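Long-range contacts in GCN5-related N-acetyltransferase (Kribbella flavida, PDB 4IUS), which probably transfers an acyl group, most likely acetyl from acetyl-coenzyme A, to an acceptor amine, as GNAT enzymes do: residues P105-E110 against A223-G228; G5-I10 against E80-A85; L114-F119 against A206-T211. The protein carries 1 engineered substitution. All coordinates share one frame; numbering follows the deposited sequence.

Interaction 1 joins two neighbouring strands of the mixed sheet; the other two involve helices on its two faces. Interaction 2 seats helix 6-19 beside strand 78-82, an outer strand of the same sheet; its centre is about 12 Å from that of interaction 1, and I10 packs on W224 and L106. Interaction 3, about 14 Å from interaction 1 between centres, involves helix 202-216 on the other face, where T211 meets A223 and V109. Interactions 2 and 3 stay apart, about 12 Å between nearest atoms. In GNAT enzymes acetyl-coenzyme A typically enters where the strands matching 185-193 and 222-225 splay apart. A 1,2-ethanediol, probably from the crystallisation liquor, binds W224 NE1 and A13 O.

Interaction 1 (P105-E110 against A223-G228); sequences PLLAVE and AWLTPG. With EDO (1,2-ethanediol), chain E.
L107 and L225 form a hydrogen-bonded pair between antiparallel strands 99-109 and 222-225: L107 N donates to L225 O at 2.9 Å and nearly straight (166°), and L225 N returns the bond to L107 O. V109 and A223 repeat the exchange two residues on, beyond the non-hydrogen-bonded pair A108 and W224. L107 loses the most surface here. With CG anti to its carbonyl carbon (chi1 -50°), the side chain crosses that of L225 obliquely, and its CD1 lies 4.1 Å from L225 CD1. A223 follows on the same face, its CB 4.2 Å from V109 CG1. A residue this small suits the place, because T211 of helix 202-216 covers both A223 and V109. On the opposite face W224 stands beside L106: L106 CD1 lies over the rim of one indole face, 4.1 Å above the plane, and L106 CD2 is 3.7 Å from W224 CZ3. At the ring edge W224 NE1 donates to O1 of 1,2-ethanediol at 3.1 Å, with O1 in the ring plane. The ladder changes character at P105 and P227. P227 has no N-H to give P105 O; instead T226 OG1 donates to that oxygen at 2.8 Å from 36° above the carbonyl plane, a doubtful bond, made by one of two T226 conformers. The two proline rings meet CG to CG at 3.7 Å. The polar work is thus done largely by main chain, which satisfies its buried N-H and C=O groups, while both faces offer hydrocarbon to their covering layers.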
ATOM      1  N   PRO A 105       5.971  -9.223   2.606  1.00  9.10           N
ATOM      2  CA  PRO A 105       5.113 -10.068   1.809  1.00  9.09           C
ATOM      3  C   PRO A 105       3.881  -9.319   1.353  1.00  9.09           C
ATOM      4  O   PRO A 105       3.330  -8.509   2.118  1.00 10.52           O
ATOM      5  CB  PRO A 105       4.780 -11.210   2.778  1.00 11.56           C
ATOM      6  CG  PRO A 105       4.804 -10.529   4.117  1.00 11.85           C
ATOM      7  CD  PRO A 105       5.894  -9.511   4.018  1.00 11.13           C
ATOM      8  N   LEU A 106       3.402  -9.656   0.171  1.00  8.64           N
ATOM      9  CA  LEU A 106       2.136  -9.161  -0.310  1.00  8.86           C
ATOM     10  C   LEU A 106       1.139 -10.309  -0.227  1.00  7.93           C
ATOM     11  O   LEU A 106       1.323 -11.356  -0.854  1.00 10.27           O
ATOM     12  CB  LEU A 106       2.211  -8.648  -1.746  1.00 11.73           C
ATOM     13  CG  LEU A 106       3.168  -7.501  -2.015  1.00 14.44           C
ATOM     14  CD1 LEU A 106       2.812  -6.924  -3.388  1.00 18.56           C
ATOM     15  CD2 LEU A 106       3.093  -6.433  -0.915  1.00 16.33           C
ATOM     16  N   LEU A 107       0.113 -10.098   0.581  1.00  7.42           N
ATOM     17  CA  LEU A 107      -0.961 -11.049   0.803  1.00  8.20           C
ATOM     18  C   LEU A 107      -2.169 -10.599  -0.001  1.00  8.43           C
ATOM     19  O   LEU A 107      -2.397  -9.405  -0.158  1.00 10.74           O
ATOM     20  CB  LEU A 107      -1.353 -11.127   2.261  1.00  9.85           C
ATOM     21  CG  LEU A 107      -0.241 -11.321   3.336  1.00 11.72           C
ATOM     22  CD1 LEU A 107      -0.846 -11.482   4.743  1.00 14.86           C
ATOM     23  CD2 LEU A 107       0.769 -12.374   3.024  1.00 13.03           C
ATOM     24  N   ALA A 108      -2.907 -11.526  -0.577  1.00  8.43           N
ATOM     25  CA  ALA A 108      -4.025 -11.163  -1.438  1.00  7.94           C
ATOM     26  C   ALA A 108      -5.238 -12.052  -1.214  1.00  8.19           C
ATOM     27  O   ALA A 108      -5.098 -13.188  -0.758  1.00  9.32           O
ATOM     28  CB  ALA A 108      -3.642 -11.117  -2.928  1.00 10.95           C
ATOM     29  N   VAL A 109      -6.400 -11.548  -1.598  1.00  8.54           N
ATOM     30  CA  VAL A 109      -7.637 -12.308  -1.471  1.00  9.44           C
ATOM     31  C   VAL A 109      -8.600 -11.838  -2.579  1.00  9.70           C
ATOM     32  O   VAL A 109      -8.587 -10.679  -3.032  1.00  9.67           O
ATOM     33  CB  VAL A 109      -8.300 -12.134  -0.068  1.00  9.55           C
ATOM     34  CG1 VAL A 109      -8.892 -10.712   0.128  1.00 10.83           C
ATOM     35  CG2 VAL A 109      -9.373 -13.207   0.162  1.00 11.57           C
ATOM     36  N   GLU A 110      -9.444 -12.764  -3.019  1.00 11.97           N
ATOM     37  CA  GLU A 110     -10.481 -12.497  -4.029  1.00 11.75           C
ATOM     38  C   GLU A 110     -11.862 -12.631  -3.353  1.00 13.12           C
ATOM     39  O   GLU A 110     -11.965 -13.244  -2.283  1.00 14.21           O
ATOM     40  CB  GLU A 110     -10.389 -13.485  -5.170  1.00 15.76           C
ATOM     41  CG  GLU A 110      -9.150 -13.250  -6.018  1.00 19.56           C
ATOM     42  CD  GLU A 110      -9.104 -14.096  -7.281  1.00 28.32           C
ATOM     43  OE1 GLU A 110      -9.370 -15.318  -7.208  1.00 34.90           O
ATOM     44  OE2 GLU A 110      -8.777 -13.543  -8.359  1.00 33.52           O
ATOM     45  N   ALA A 223      -7.944  -7.802  -3.712  1.00  8.06           N
ATOM     46  CA  ALA A 223      -7.439  -6.938  -2.649  1.00  7.91           C
ATOM     47  C   ALA A 223      -6.115  -7.489  -2.198  1.00  8.84           C
ATOM     48  O   ALA A 223      -5.964  -8.696  -2.095  1.00  9.63           O
ATOM     49  CB  ALA A 223      -8.409  -6.870  -1.465  1.00  9.50           C
ATOM     50  N   TRP A 224      -5.151  -6.606  -1.922  1.00  8.08           N
ATOM     51  CA  TRP A 224      -3.881  -7.008  -1.386  1.00  7.59           C
ATOM     52  C   TRP A 224      -3.487  -6.107  -0.255  1.00  7.42           C
ATOM     53  O   TRP A 224      -3.968  -4.982  -0.132  1.00  8.62           O
ATOM     54  CB  TRP A 224      -2.783  -7.076  -2.444  1.00  8.26           C
ATOM     55  CG  TRP A 224      -2.400  -5.764  -3.019  1.00  8.97           C
ATOM     56  CD1 TRP A 224      -3.002  -5.085  -4.070  1.00 10.09           C
ATOM     57  CD2 TRP A 224      -1.364  -4.879  -2.542  1.00  8.85           C
ATOM     58  NE1 TRP A 224      -2.384  -3.876  -4.281  1.00 11.14           N
ATOM     59  CE2 TRP A 224      -1.377  -3.713  -3.401  1.00 10.13           C
ATOM     60  CE3 TRP A 224      -0.423  -4.945  -1.501  1.00 10.40           C
ATOM     61  CZ2 TRP A 224      -0.473  -2.662  -3.233  1.00 12.19           C
ATOM     62  CZ3 TRP A 224       0.459  -3.861  -1.334  1.00 12.06           C
ATOM     63  CH2 TRP A 224       0.432  -2.762  -2.167  1.00 12.83           C
ATOM     64  N   LEU A 225      -2.630  -6.619   0.609  1.00  8.37           N
ATOM     65  CA  LEU A 225      -2.039  -5.850   1.702  1.00  9.00           C
ATOM     66  C   LEU A 225      -0.673  -6.367   2.052  1.00  9.42           C
ATOM     67  O   LEU A 225      -0.289  -7.462   1.655  1.00 10.12           O
ATOM     68  CB  LEU A 225      -2.914  -5.845   2.930  1.00 11.87           C
ATOM     69  CG  LEU A 225      -3.258  -7.160   3.593  1.00 11.30           C
ATOM     70  CD1 LEU A 225      -2.112  -7.631   4.524  1.00 14.10           C
ATOM     71  CD2 LEU A 225      -4.584  -7.070   4.358  1.00 14.71           C
ATOM     72  N   THR A 226       0.091  -5.512   2.720  1.00 11.00           N
ATOM     73  CA  THR A 226       1.296  -5.949   3.348  0.60 12.69           C
ATOM     74  C   THR A 226       1.141  -5.809   4.868  1.00 13.03           C
ATOM     75  O   THR A 226       0.582  -4.841   5.340  1.00 15.05           O
ATOM     76  CB  THR A 226       2.517  -5.235   2.772  0.60 14.30           C
ATOM     77  OG1 THR A 226       3.651  -5.920   3.265  0.60 16.67           O
ATOM     78  CG2 THR A 226       2.600  -3.782   3.189  0.60 15.24           C
ATOM     79  N   PRO A 227       1.546  -6.826   5.642  1.00 15.64           N
ATOM     80  CA  PRO A 227       1.254  -6.900   7.074  1.00 19.30           C
ATOM     81  C   PRO A 227       2.286  -6.247   7.946  1.00 28.64           C
ATOM     82  O   PRO A 227       3.368  -5.937   7.477  1.00 27.81           O
ATOM     83  CB  PRO A 227       1.314  -8.424   7.354  1.00 23.01           C
ATOM     84  CG  PRO A 227       2.297  -8.928   6.396  1.00 22.76           C
ATOM     85  CD  PRO A 227       2.113  -8.093   5.156  1.00 18.23           C
ATOM     86  N   GLY A 228       1.920  -6.078   9.220  1.00 26.11           N
ATOM     87  CA  GLY A 228       2.858  -5.807  10.315  1.00 28.19           C
ATOM     88  C   GLY A 228       3.122  -4.333  10.557  1.00 28.90           C
ATOM     89  O   GLY A 228       3.844  -3.965  11.487  1.00 31.38           O
TER
HETATM   90  C1  EDO E 504      -3.955  -0.365  -5.552  0.50 22.60           C
HETATM   91  O1  EDO E 504      -2.824  -1.227  -5.768  0.50 23.23           O
HETATM   92  C2  EDO E 504      -4.485   0.094  -6.905  0.50 16.93           C
HETATM   93  O2  EDO E 504      -3.960   1.390  -7.260  0.50 18.73           O

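Interaction 2 (G5-I10 against E80-A85); sequences GIAARI and ELVEEA
A7 carries most of the apolar packing in this contact by offering one methyl to three residues of 80-85. Its CB lies 3.6 Å from E84 CB and 3.8 Å from V82 CG1, and it also rests against the backbone nitrogen of A85. V82 reaches it because CG1 is anti to the backbone N (chi1 -180°), which places that branch beside A7; the V82 side chain also packs on A245 and A11. A85 completes the packing: its CB is 3.9 Å from A8 CA and 3.8 Å from A7 O. Alanines suit both sides, since the helix backbone can come within a methyl's width of the turn; the CA atoms of A8 and A85 are 4.4 Å apart. In the fold, this is the first turn of helix 6-19 set against the end of strand 78-82, an edge strand of the mixed sheet, with I10 of the same helix reaching further in to L222. Polar bonding runs within each segment and to other parts of the chain. G5, at the N-cap position, accepts R9 N through its O at 3.0 Å. A weak bond of the same length from A85 N to V82 O spans the turn after the strand. The polar end of E84 turns elsewhere, its chain bent at chi2 (86°), and OE2 is hydrogen-bonded to T246 OG1 on strand 242-251.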
ATOM      1  N   GLY A   5       0.534 -12.757 -14.630  1.00 23.64           N
ATOM      2  CA  GLY A   5       0.504 -13.193 -13.266  1.00 19.13           C
ATOM      3  C   GLY A   5       0.030 -12.142 -12.282  1.00 15.06           C
ATOM      4  O   GLY A   5      -0.001 -10.953 -12.545  1.00 14.21           O
ATOM      5  N   ILE A   6      -0.282 -12.607 -11.090  1.00 12.30           N
ATOM      6  CA  ILE A   6      -0.822 -11.747 -10.044  1.00 11.21           C
ATOM      7  C   ILE A   6       0.204 -10.673  -9.630  1.00 10.56           C
ATOM      8  O   ILE A   6      -0.168  -9.533  -9.341  1.00 10.59           O
ATOM      9  CB  ILE A   6      -1.333 -12.574  -8.839  1.00 12.05           C
ATOM     10  CG1 ILE A   6      -2.127 -11.686  -7.879  1.00 13.61           C
ATOM     11  CG2 ILE A   6      -0.181 -13.291  -8.088  1.00 14.01           C
ATOM     12  CD1 ILE A   6      -2.821 -12.472  -6.782  1.00 16.90           C
ATOM     13  N   ALA A   7       1.504 -11.001  -9.556  1.00 10.85           N
ATOM     14  CA  ALA A   7       2.506 -10.013  -9.137  1.00  9.72           C
ATOM     15  C   ALA A   7       2.523  -8.821 -10.107  1.00 10.25           C
ATOM     16  O   ALA A   7       2.527  -7.654  -9.707  1.00 10.01           O
ATOM     17  CB  ALA A   7       3.879 -10.657  -9.009  1.00 12.80           C
ATOM     18  N   ALA A   8       2.579  -9.123 -11.390  1.00 10.33           N
ATOM     19  CA  ALA A   8       2.543  -8.090 -12.414  1.00 10.12           C
ATOM     20  C   ALA A   8       1.237  -7.308 -12.392  1.00  9.85           C
ATOM     21  O   ALA A   8       1.259  -6.089 -12.583  1.00 10.50           O
ATOM     22  CB  ALA A   8       2.813  -8.668 -13.815  1.00 13.13           C
ATOM     23  N   ARG A   9       0.102  -7.992 -12.157  1.00 10.25           N
ATOM     24  CA  ARG A   9      -1.177  -7.293 -12.082  1.00 10.43           C
ATOM     25  C   ARG A   9      -1.152  -6.275 -10.937  1.00  9.24           C
ATOM     26  O   ARG A   9      -1.600  -5.134 -11.106  1.00 10.68           O
ATOM     27  CB  ARG A   9      -2.280  -8.299 -11.898  1.00 10.93           C
ATOM     28  CG  ARG A   9      -3.635  -7.634 -11.881  1.00 12.38           C
ATOM     29  CD  ARG A   9      -4.767  -8.605 -11.704  1.00 14.60           C
ATOM     30  NE  ARG A   9      -6.016  -7.873 -11.554  1.00 14.76           N
ATOM     31  CZ  ARG A   9      -7.114  -8.404 -11.052  1.00 15.10           C
ATOM     32  NH1 ARG A   9      -7.142  -9.666 -10.634  1.00 16.41           N
ATOM     33  NH2 ARG A   9      -8.172  -7.637 -10.887  1.00 15.66           N
ATOM     34  N   ILE A  10      -0.641  -6.675  -9.775  1.00  8.86           N
ATOM     35  CA  ILE A  10      -0.595  -5.807  -8.622  1.00  8.72           C
ATOM     36  C   ILE A  10       0.352  -4.641  -8.873  1.00  8.56           C
ATOM     37  O   ILE A  10       0.004  -3.466  -8.641  1.00 10.00           O
ATOM     38  CB  ILE A  10      -0.185  -6.561  -7.363  1.00  9.57           C
ATOM     39  CG1 ILE A  10      -1.356  -7.493  -6.945  1.00 12.31           C
ATOM     40  CG2 ILE A  10       0.194  -5.607  -6.235  1.00 11.48           C
ATOM     41  CD1 ILE A  10      -0.992  -8.461  -5.828  1.00 14.03           C
ATOM     42  N   GLU A  80       9.983   1.123  -4.753  1.00  9.02           N
ATOM     43  CA  GLU A  80       9.186  -0.037  -4.349  0.70  9.51           C
ATOM     44  C   GLU A  80       8.961  -0.899  -5.580  1.00  9.39           C
ATOM     45  O   GLU A  80       8.450  -0.410  -6.578  1.00 12.70           O
ATOM     46  CB  GLU A  80       7.848   0.363  -3.749  0.70 11.58           C
ATOM     47  CG  GLU A  80       7.913   1.071  -2.402  0.70 13.92           C
ATOM     48  CD  GLU A  80       6.525   1.132  -1.717  0.70 20.58           C
ATOM     49  OE1 GLU A  80       5.515   0.646  -2.301  0.70 25.41           O
ATOM     50  OE2 GLU A  80       6.467   1.641  -0.588  0.70 28.72           O
ATOM     51  N   LEU A  81       9.342  -2.159  -5.487  1.00  8.84           N
ATOM     52  CA  LEU A  81       9.199  -3.136  -6.541  1.00  9.06           C
ATOM     53  C   LEU A  81       8.398  -4.325  -6.043  1.00  9.36           C
ATOM     54  O   LEU A  81       8.233  -4.544  -4.847  1.00 10.13           O
ATOM     55  CB  LEU A  81      10.551  -3.609  -7.062  1.00 10.33           C
ATOM     56  CG  LEU A  81      11.505  -2.524  -7.570  1.00 11.26           C
ATOM     57  CD1 LEU A  81      12.854  -3.136  -7.925  1.00 14.28           C
ATOM     58  CD2 LEU A  81      10.889  -1.798  -8.740  1.00 14.17           C
ATOM     59  N   VAL A  82       7.938  -5.132  -6.974  1.00  9.52           N
ATOM     60  CA  VAL A  82       7.382  -6.451  -6.684  1.00  9.22           C
ATOM     61  C   VAL A  82       8.328  -7.430  -7.369  1.00  9.18           C
ATOM     62  O   VAL A  82       8.459  -7.399  -8.592  1.00  9.71           O
ATOM     63  CB  VAL A  82       5.920  -6.590  -7.171  1.00  9.22           C
ATOM     64  CG1 VAL A  82       5.425  -8.008  -6.817  1.00 12.52           C
ATOM     65  CG2 VAL A  82       5.031  -5.519  -6.556  1.00 11.11           C
ATOM     66  N   GLU A  83       9.026  -8.251  -6.603  1.00  9.39           N
ATOM     67  CA  GLU A  83      10.106  -9.055  -7.174  1.00  9.83           C
ATOM     68  C   GLU A  83       9.644  -9.904  -8.347  1.00 10.46           C
ATOM     69  O   GLU A  83      10.328 -10.010  -9.346  1.00 12.54           O
ATOM     70  CB  GLU A  83      10.743  -9.923  -6.079  1.00 11.15           C
ATOM     71  CG  GLU A  83      11.815 -10.875  -6.574  1.00 13.77           C
ATOM     72  CD  GLU A  83      13.056 -10.185  -7.154  1.00 13.86           C
ATOM     73  OE1 GLU A  83      13.402  -9.060  -6.722  1.00 16.15           O
ATOM     74  OE2 GLU A  83      13.676 -10.794  -8.077  1.00 15.82           O
ATOM     75  N   GLU A  84       8.492 -10.561  -8.205  1.00  9.79           N
ATOM     76  CA  GLU A  84       8.026 -11.483  -9.222  1.00 10.02           C
ATOM     77  C   GLU A  84       7.545 -10.787 -10.478  1.00 10.52           C
ATOM     78  O   GLU A  84       7.460 -11.368 -11.526  1.00 12.54           O
ATOM     79  CB  GLU A  84       6.948 -12.409  -8.658  1.00 10.95           C
ATOM     80  CG  GLU A  84       7.390 -13.284  -7.481  1.00 13.05           C
ATOM     81  CD  GLU A  84       7.269 -12.635  -6.095  1.00 12.05           C
ATOM     82  OE1 GLU A  84       6.949 -11.423  -6.009  1.00 11.07           O
ATOM     83  OE2 GLU A  84       7.569 -13.345  -5.076  1.00 15.20           O
ATOM     84  N   ALA A  85       7.228  -9.502 -10.369  1.00 10.22           N
ATOM     85  CA  ALA A  85       6.816  -8.691 -11.519  1.00 10.59           C
ATOM     86  C   ALA A  85       8.049  -8.292 -12.368  1.00 10.02           C
ATOM     87  O   ALA A  85       7.933  -8.107 -13.561  1.00 11.74           O
ATOM     88  CB  ALA A  85       6.101  -7.416 -11.076  1.00 12.77           C
TER

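Interaction 3 (L114-F119 against A206-T211); sequences LLVPEF and ATAYAT
L114 meets T211 and A208 with the two branches of its side chain. CB points toward segment 206-211 of helix 202-216, CG stands anti to the backbone N (chi1 179°), and from it the two methyls branch. CD1 lies 4.0 Å from T211 CG2, while CD2 touches the same methyl and also sits 3.9 Å from A208 O. Leucine suits the place, since its two methyls straddle the one methyl of the threonine. The hydroxyl of T211 is used otherwise: OG1 donates to T207 O at 2.8 Å, from the opposite carbonyl face to T211 N, and is also hydrogen-bonded to Y241 OH. An alanine here would probably open a gap beside both L114 methyls and leave Y241 OH without this mate. Further along, A208 CB is met by P117 CD at 3.8 Å, by V116 CG2 at 4.1 Å and by L115 O, a buried oxygen with no partner in the model. A small residue lets the extended loop run close to the helix. That helix belongs to the beta-alpha-beta crossover from strand 185-193 to the parallel strand 222-225, a characteristic part of the GNAT fold.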
ATOM      1  N   LEU A 114     -12.960 -14.358   0.737  1.00 13.59           N
ATOM      2  CA  LEU A 114     -12.928 -13.511   1.924  1.00 12.77           C
ATOM      3  C   LEU A 114     -13.866 -14.082   3.004  1.00 13.14           C
ATOM      4  O   LEU A 114     -14.996 -14.507   2.717  1.00 16.20           O
ATOM      5  CB  LEU A 114     -13.397 -12.103   1.592  1.00 13.32           C
ATOM      6  CG  LEU A 114     -13.432 -11.102   2.768  1.00 13.07           C
ATOM      7  CD1 LEU A 114     -12.038 -10.837   3.326  1.00 13.78           C
ATOM      8  CD2 LEU A 114     -14.136  -9.845   2.283  1.00 13.33           C
ATOM      9  N   LEU A 115     -13.378 -14.085   4.243  1.00 13.60           N
ATOM     10  CA  LEU A 115     -14.129 -14.512   5.432  1.00 15.67           C
ATOM     11  C   LEU A 115     -14.168 -13.330   6.387  1.00 16.91           C
ATOM     12  O   LEU A 115     -13.118 -12.779   6.733  1.00 17.93           O
ATOM     13  CB  LEU A 115     -13.470 -15.745   6.102  1.00 19.08           C
ATOM     14  CG  LEU A 115     -13.201 -16.980   5.207  1.00 28.44           C
ATOM     15  CD1 LEU A 115     -12.256 -18.033   5.818  1.00 34.86           C
ATOM     16  CD2 LEU A 115     -14.520 -17.637   4.820  1.00 37.01           C
ATOM     17  N   VAL A 116     -15.371 -12.842   6.706  1.00 14.93           N
ATOM     18  CA  VAL A 116     -15.529 -11.831   7.734  1.00 14.33           C
ATOM     19  C   VAL A 116     -15.868 -12.571   9.026  1.00 14.53           C
ATOM     20  O   VAL A 116     -16.918 -13.220   9.089  1.00 17.13           O
ATOM     21  CB  VAL A 116     -16.592 -10.774   7.377  1.00 14.49           C
ATOM     22  CG1 VAL A 116     -16.697  -9.748   8.500  1.00 14.94           C
ATOM     23  CG2 VAL A 116     -16.271 -10.105   6.033  1.00 17.05           C
ATOM     24  N   PRO A 117     -15.025 -12.456  10.067  1.00 12.47           N
ATOM     25  CA  PRO A 117     -15.305 -13.137  11.313  1.00 13.81           C
ATOM     26  C   PRO A 117     -16.574 -12.662  11.995  1.00 13.89           C
ATOM     27  O   PRO A 117     -17.065 -11.570  11.721  1.00 12.19           O
ATOM     28  CB  PRO A 117     -14.102 -12.791  12.194  1.00 16.10           C
ATOM     29  CG  PRO A 117     -13.023 -12.373  11.239  1.00 15.33           C
ATOM     30  CD  PRO A 117     -13.755 -11.695  10.135  1.00 13.20           C
ATOM     31  N   GLU A 118     -17.084 -13.458  12.909  1.00 13.82           N
ATOM     32  CA  GLU A 118     -18.180 -13.013  13.757  1.00 13.34           C
ATOM     33  C   GLU A 118     -17.719 -11.855  14.624  1.00 12.33           C
ATOM     34  O   GLU A 118     -16.598 -11.851  15.134  1.00 15.86           O
ATOM     35  CB  GLU A 118     -18.627 -14.200  14.635  1.00 19.36           C
ATOM     36  CG  GLU A 118     -19.694 -13.887  15.674  1.00 20.12           C
ATOM     37  CD  GLU A 118     -20.229 -15.086  16.441  1.00 30.01           C
ATOM     38  OE1 GLU A 118     -19.734 -16.217  16.241  1.00 40.78           O
ATOM     39  OE2 GLU A 118     -21.178 -14.869  17.242  1.00 41.94           O
ATOM     40  N   PHE A 119     -18.606 -10.884  14.816  1.00 10.95           N
ATOM     41  CA  PHE A 119     -18.310  -9.727  15.652  1.00 11.99           C
ATOM     42  C   PHE A 119     -18.676 -10.041  17.113  1.00 12.78           C
ATOM     43  O   PHE A 119     -19.786 -10.542  17.361  1.00 16.59           O
ATOM     44  CB  PHE A 119     -19.120  -8.518  15.179  1.00 12.37           C
ATOM     45  CG  PHE A 119     -18.531  -7.790  13.986  1.00 10.85           C
ATOM     46  CD1 PHE A 119     -18.025  -8.445  12.881  1.00 11.69           C
ATOM     47  CD2 PHE A 119     -18.406  -6.434  14.049  1.00 10.62           C
ATOM     48  CE1 PHE A 119     -17.492  -7.718  11.838  1.00 12.14           C
ATOM     49  CE2 PHE A 119     -17.847  -5.710  13.020  1.00 11.81           C
ATOM     50  CZ  PHE A 119     -17.403  -6.349  11.923  1.00 10.35           C
ATOM     51  N   ALA A 206     -11.645  -5.021  11.175  1.00  8.22           N
ATOM     52  CA  ALA A 206     -11.558  -3.824  10.354  1.00  8.34           C
ATOM     53  C   ALA A 206     -11.058  -4.166   8.950  1.00  7.24           C
ATOM     54  O   ALA A 206     -11.586  -3.730   7.930  1.00  7.70           O
ATOM     55  CB  ALA A 206     -10.683  -2.769  11.021  1.00  9.26           C
ATOM     56  N   THR A 207      -9.995  -4.966   8.928  1.00  8.57           N
ATOM     57  CA  THR A 207      -9.398  -5.406   7.654  1.00  8.50           C
ATOM     58  C   THR A 207     -10.423  -6.151   6.820  1.00  7.86           C
ATOM     59  O   THR A 207     -10.594  -5.878   5.630  1.00  9.07           O
ATOM     60  CB  THR A 207      -8.183  -6.306   7.898  1.00  9.68           C
ATOM     61  OG1 THR A 207      -7.210  -5.600   8.679  1.00 11.12           O
ATOM     62  CG2 THR A 207      -7.537  -6.732   6.597  1.00 11.09           C
ATOM     63  N   ALA A 208     -11.145  -7.077   7.437  1.00  8.90           N
ATOM     64  CA  ALA A 208     -12.128  -7.898   6.741  1.00 10.01           C
ATOM     65  C   ALA A 208     -13.263  -7.050   6.193  1.00  9.12           C
ATOM     66  O   ALA A 208     -13.685  -7.196   5.058  1.00  9.57           O
ATOM     67  CB  ALA A 208     -12.630  -9.011   7.664  1.00 11.37           C
ATOM     68  N   TYR A 209     -13.761  -6.126   7.019  1.00  8.67           N
ATOM     69  CA  TYR A 209     -14.895  -5.301   6.623  1.00  9.07           C
ATOM     70  C   TYR A 209     -14.515  -4.290   5.561  1.00  8.43           C
ATOM     71  O   TYR A 209     -15.265  -4.075   4.624  1.00  8.87           O
ATOM     72  CB  TYR A 209     -15.517  -4.609   7.873  1.00  9.41           C
ATOM     73  CG  TYR A 209     -16.816  -3.914   7.584  1.00  9.85           C
ATOM     74  CD1 TYR A 209     -17.969  -4.639   7.290  1.00 10.40           C
ATOM     75  CD2 TYR A 209     -16.903  -2.527   7.639  1.00 11.27           C
ATOM     76  CE1 TYR A 209     -19.131  -3.972   7.005  1.00 12.22           C
ATOM     77  CE2 TYR A 209     -18.086  -1.878   7.354  1.00 12.49           C
ATOM     78  CZ  TYR A 209     -19.199  -2.625   7.023  1.00 12.95           C
ATOM     79  OH  TYR A 209     -20.409  -1.971   6.754  1.00 17.47           O
ATOM     80  N   ALA A 210     -13.308  -3.725   5.646  1.00  8.76           N
ATOM     81  CA  ALA A 210     -12.810  -2.829   4.602  1.00  8.50           C
ATOM     82  C   ALA A 210     -12.663  -3.589   3.257  1.00  8.21           C
ATOM     83  O   ALA A 210     -13.070  -3.101   2.200  1.00  8.99           O
ATOM     84  CB  ALA A 210     -11.481  -2.190   4.957  1.00  8.78           C
ATOM     85  N   THR A 211     -12.110  -4.806   3.332  1.00  9.14           N
ATOM     86  CA  THR A 211     -11.959  -5.623   2.134  1.00  9.02           C
ATOM     87  C   THR A 211     -13.346  -5.893   1.526  1.00  9.50           C
ATOM     88  O   THR A 211     -13.554  -5.783   0.314  1.00  9.82           O
ATOM     89  CB  THR A 211     -11.229  -6.943   2.423  1.00  9.42           C
ATOM     90  OG1 THR A 211      -9.989  -6.666   3.052  1.00  9.95           O
ATOM     91  CG2 THR A 211     -10.947  -7.690   1.124  1.00 10.56           C
TER